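Local coordinates for epidermal growth factor receptor pathway substrate 8-like protein 1 (Mus musculus, PDB 2CY5) that probably acts as a signalling adaptor whose phosphotyrosine-binding (PTB) domain recognises peptide motifs of partner proteins, at residues Met5-Ser9 with Arg54-Ser58; Arg81-Val85 with Ala119-Arg123. One frame throughout, in Å; residues are numbered along the deposited sequence.

Interaction 1 (Met5-Ser9 with Arg54-Ser58). With CA (calcium ion), chain B.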
# COMPACT_ATOMS: atom_id res chain seq x y z
N MSE A 5 -6.66 -28.97 -4.48
CA MSE A 5 -7.55 -28.11 -5.38
C MSE A 5 -8.89 -27.55 -4.84
O MSE A 5 -9.70 -28.32 -4.31
CB MSE A 5 -7.90 -28.86 -6.66
CG MSE A 5 -7.72 -27.97 -7.86
SE MSE A 5 -5.91 -27.95 -8.65
CE MSE A 5 -6.27 -29.08 -10.21
N ALA A 6 -9.11 -26.22 -4.99
CA ALA A 6 -10.35 -25.51 -4.57
C ALA A 6 -10.28 -24.16 -5.20
O ALA A 6 -9.20 -23.56 -5.15
CB ALA A 6 -10.42 -25.34 -3.05
N ASP A 7 -11.35 -23.69 -5.85
CA ASP A 7 -11.17 -22.41 -6.44
C ASP A 7 -10.98 -21.32 -5.41
O ASP A 7 -10.22 -20.45 -5.65
CB ASP A 7 -12.33 -22.00 -7.31
CG ASP A 7 -12.37 -22.82 -8.56
OD1 ASP A 7 -11.35 -23.47 -9.02
OD2 ASP A 7 -13.49 -22.82 -9.04
N VAL A 8 -11.76 -21.33 -4.34
CA VAL A 8 -11.64 -20.28 -3.28
C VAL A 8 -11.34 -20.95 -1.99
O VAL A 8 -12.09 -21.96 -1.58
CB VAL A 8 -12.97 -19.58 -3.12
CG1 VAL A 8 -12.88 -18.57 -2.00
CG2 VAL A 8 -13.36 -18.98 -4.45
N SER A 9 -10.23 -20.57 -1.33
CA SER A 9 -10.00 -21.19 -0.06
C SER A 9 -9.60 -20.02 0.86
O SER A 9 -9.09 -18.94 0.35
CB SER A 9 -8.79 -22.13 -0.13
OG SER A 9 -8.87 -23.11 -1.15
N ARG A 54 -7.63 -14.99 1.86
CA ARG A 54 -8.44 -15.69 0.90
C ARG A 54 -7.86 -15.79 -0.49
O ARG A 54 -7.38 -14.83 -1.07
CB ARG A 54 -9.84 -15.10 0.96
CG ARG A 54 -10.83 -15.81 0.02
CD ARG A 54 -12.28 -15.19 -0.03
NE ARG A 54 -12.94 -15.25 1.29
CZ ARG A 54 -14.03 -14.52 1.60
NH1 ARG A 54 -14.59 -13.68 0.71
NH2 ARG A 54 -14.56 -14.60 2.80
N VAL A 55 -7.69 -17.04 -1.03
CA VAL A 55 -7.15 -17.16 -2.40
C VAL A 55 -8.31 -17.51 -3.34
O VAL A 55 -9.04 -18.49 -3.05
CB VAL A 55 -6.19 -18.26 -2.39
CG1 VAL A 55 -5.51 -18.39 -3.67
CG2 VAL A 55 -5.09 -17.98 -1.20
N SER A 56 -8.53 -16.72 -4.37
CA SER A 56 -9.58 -16.97 -5.37
C SER A 56 -8.92 -17.04 -6.65
O SER A 56 -7.73 -16.75 -6.78
CB SER A 56 -10.61 -15.88 -5.29
OG SER A 56 -10.15 -14.78 -5.98
N PRO A 57 -9.61 -17.44 -7.72
CA PRO A 57 -8.83 -17.53 -8.95
C PRO A 57 -8.40 -16.19 -9.57
O PRO A 57 -7.71 -16.22 -10.52
CB PRO A 57 -9.77 -18.23 -9.96
CG PRO A 57 -10.64 -19.08 -8.95
CD PRO A 57 -10.96 -18.05 -7.87
N SER A 58 -8.93 -15.08 -9.12
CA SER A 58 -8.50 -13.76 -9.68
C SER A 58 -7.66 -12.90 -8.73
O SER A 58 -7.09 -11.93 -9.20
CB SER A 58 -9.70 -12.95 -10.03
OG SER A 58 -10.48 -12.70 -8.87
CA CA B . -6.91 -22.84 -5.19
O HOH W 1 -6.41 -24.91 -4.21
O HOH W 2 -7.21 -24.38 -7.04
O HOH W 3 -7.80 -20.99 -6.49
O HOH W 4 -7.93 -21.47 -3.51
O HOH W 5 -5.02 -22.71 -6.46

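Interaction 2 (Arg81-Val85 with Ala119-Arg123)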
# COMPACT_ATOMS: atom_id res chain seq x y z
N ARG A 81 5.91 -12.63 -6.58
CA ARG A 81 6.55 -13.83 -6.02
C ARG A 81 5.84 -14.36 -4.77
O ARG A 81 5.40 -13.54 -3.90
CB ARG A 81 7.97 -13.60 -5.57
CG ARG A 81 8.55 -14.96 -5.25
CD ARG A 81 10.11 -15.03 -5.41
NE ARG A 81 10.64 -16.32 -5.03
CZ ARG A 81 11.86 -16.49 -4.59
NH1 ARG A 81 12.70 -15.45 -4.53
NH2 ARG A 81 12.18 -17.67 -4.07
N CYS A 82 5.85 -15.70 -4.56
CA CYS A 82 5.21 -16.17 -3.33
C CYS A 82 6.09 -17.31 -2.84
O CYS A 82 6.37 -18.18 -3.67
CB CYS A 82 3.79 -16.70 -3.69
SG CYS A 82 3.06 -17.42 -2.19
N ASP A 83 6.59 -17.32 -1.60
CA ASP A 83 7.45 -18.40 -1.11
C ASP A 83 7.11 -18.66 0.34
O ASP A 83 6.29 -17.93 0.96
CB ASP A 83 8.85 -18.04 -1.17
CG ASP A 83 9.81 -19.33 -1.31
OD1 ASP A 83 11.03 -19.22 -1.47
OD2 ASP A 83 9.31 -20.46 -1.25
N ALA A 84 7.60 -19.76 0.90
CA ALA A 84 7.35 -20.03 2.29
C ALA A 84 8.77 -20.24 2.81
O ALA A 84 9.60 -20.84 2.13
CB ALA A 84 6.56 -21.27 2.51
N VAL A 85 9.08 -19.83 4.02
CA VAL A 85 10.45 -20.01 4.48
C VAL A 85 10.48 -20.13 5.96
O VAL A 85 9.54 -19.67 6.61
CB VAL A 85 11.40 -18.87 3.97
CG1 VAL A 85 10.98 -17.56 4.48
CG2 VAL A 85 12.85 -19.15 4.41
N ALA A 119 2.56 -22.30 6.20
CA ALA A 119 2.70 -21.35 5.08
C ALA A 119 2.85 -22.16 3.81
O ALA A 119 2.56 -21.68 2.75
CB ALA A 119 4.10 -20.49 5.27
N GLU A 120 3.37 -23.40 3.94
CA GLU A 120 3.61 -24.21 2.73
C GLU A 120 2.36 -24.53 1.94
O GLU A 120 2.40 -24.50 0.67
CB GLU A 120 4.24 -25.55 3.10
CG GLU A 120 4.66 -26.21 1.85
CD GLU A 120 5.87 -25.46 1.24
OE1 GLU A 120 5.91 -25.48 -0.03
OE2 GLU A 120 6.74 -24.91 2.05
N LEU A 121 1.30 -24.77 2.65
CA LEU A 121 0.01 -25.10 1.99
C LEU A 121 -0.51 -23.89 1.34
O LEU A 121 -1.07 -23.94 0.25
CB LEU A 121 -0.98 -25.57 3.06
CG LEU A 121 -2.37 -26.08 2.63
CD1 LEU A 121 -2.21 -27.36 1.87
CD2 LEU A 121 -3.29 -26.41 3.81
N ILE A 122 -0.26 -22.72 1.94
CA ILE A 122 -0.86 -21.48 1.30
C ILE A 122 -0.06 -21.10 0.07
O ILE A 122 -0.66 -20.67 -0.93
CB ILE A 122 -0.91 -20.25 2.33
CG1 ILE A 122 -1.75 -20.61 3.62
CG2 ILE A 122 -1.55 -19.06 1.63
CD1 ILE A 122 -1.52 -19.58 4.85
N ARG A 123 1.29 -21.22 0.17
CA ARG A 123 2.19 -21.01 -0.97
C ARG A 123 1.76 -21.88 -2.15
O ARG A 123 1.64 -21.37 -3.27
CB ARG A 123 3.62 -21.37 -0.59
CG ARG A 123 4.56 -21.31 -1.83
CD ARG A 123 5.86 -21.97 -1.51
NE ARG A 123 5.52 -23.38 -1.59
CZ ARG A 123 5.24 -23.97 -2.77
NH1 ARG A 123 5.28 -23.27 -3.90
NH2 ARG A 123 4.90 -25.24 -2.78
O HOH W 6 5.60 -20.98 -5.22

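Interaction 1 (Met5-Ser9 with Arg54-Ser58)
Two backbone hydrogen bonds make Ser9 and Val55 a hydrogen-bonded antiparallel pair: Ser9 N donates to Val55 O at 2.9 Å, and Val55 N to Ser9 O at 2.7 Å. Beside this pair lies a calcium ion, bound by Ala6 O at 2.4 Å, by five waters and by Asp125 of the C-terminal helix 118-133, seven ligands in all. The hydration shell ties the ion to the strand pair. Water 4, a calcium ligand, sits 3.0 Å from Ser9 OG and lies 3.2 Å from Val55 O, to which it can donate, while water 3 donates to Asp7 O at 2.6 Å. The ion takes a single direct ligand from these ten residues and meets Asp7, Ser9 and Val55 only through its waters. CA-H...O contacts flank this pair, the shortest being Val8 CA to Val55 O at 3.2 Å. Packing at the surface is thin. Val8 CG1 lies 4.0 Å from Arg54 CD, Val8 CG2 is 4.3 Å from Pro57 CD, and Asp7 CB comes within 3.8 Å of Pro57 CG. Val55 is the buried member and rests on Asp125 and Ile126 of the helix. The arrangement illustrates how neighbouring antiparallel strands fray into loops: strand 49-55 ends just where strand 9-20 begins, at one end of two adjacent inner strands of the PH-like beta-sheet that the C-terminal helix of a PTB domain packs against.

Interaction 2 (Arg81-Val85 with Ala119-Arg123)
Arg123, Ala84 and Cys82 carry most of this strand-to-helix contact. Arg123 loses the largest area, and it does so through its aliphatic part: its CD lies 3.7 Å from Ala84 N and 3.8 Å from Asp83 OD2, while its CG is 4.2 Å from Cys82 SG. The guanidinium turns back along its own helix, where Arg123 NE meets Glu120 OE1 at 2.6 Å in a salt bridge, and its NH1 reaches the strand through water 6, which accepts from Arg123 NH1 at 2.7 Å and donates to Cys82 O at 3.3 Å. Ala84 brings a methyl small enough for close approach: its CB lies 3.8 Å from Ala119 CB and 3.7 Å from Glu120 OE2. Cys82 also points at the helix, so alternate strand residues line the interface. The axes run nearly antiparallel, at 160°, and approach to 7.5 Å. In PTB domains generally, peptide ligands add to this edge strand beside the C-terminal helix, so the contact probably borders the binding groove. Strand 79-85 is an outermost strand of the sheet within the chain, hydrogen-bonded to strand 94-99; Arg81, Asp83 and Val85 touch helix 30-42, whereas Ile122 packs on Leu95 and on Tyr11 and Val13 of strand 9-20.

How the interactions relate
The general principle here is that one helix can serve distant parts of a curved sheet. Helix 118-133 supplies residues 119-123 to interaction 2 and, one turn or less further on, Asp125 and Ile126 to the surroundings of interaction 1. The two contacts have centres 15 Å apart and do not touch, although their nearest atoms are about 5 Å from each other. Interaction 1 joins strands 9-20 and 49-55, whereas interaction 2 lies at the outer strand 79-85. Calcium belongs to interaction 1: the side chain of Arg123 is about 12 Å from it. The probable peptide groove, by contrast, is bordered by interaction 2.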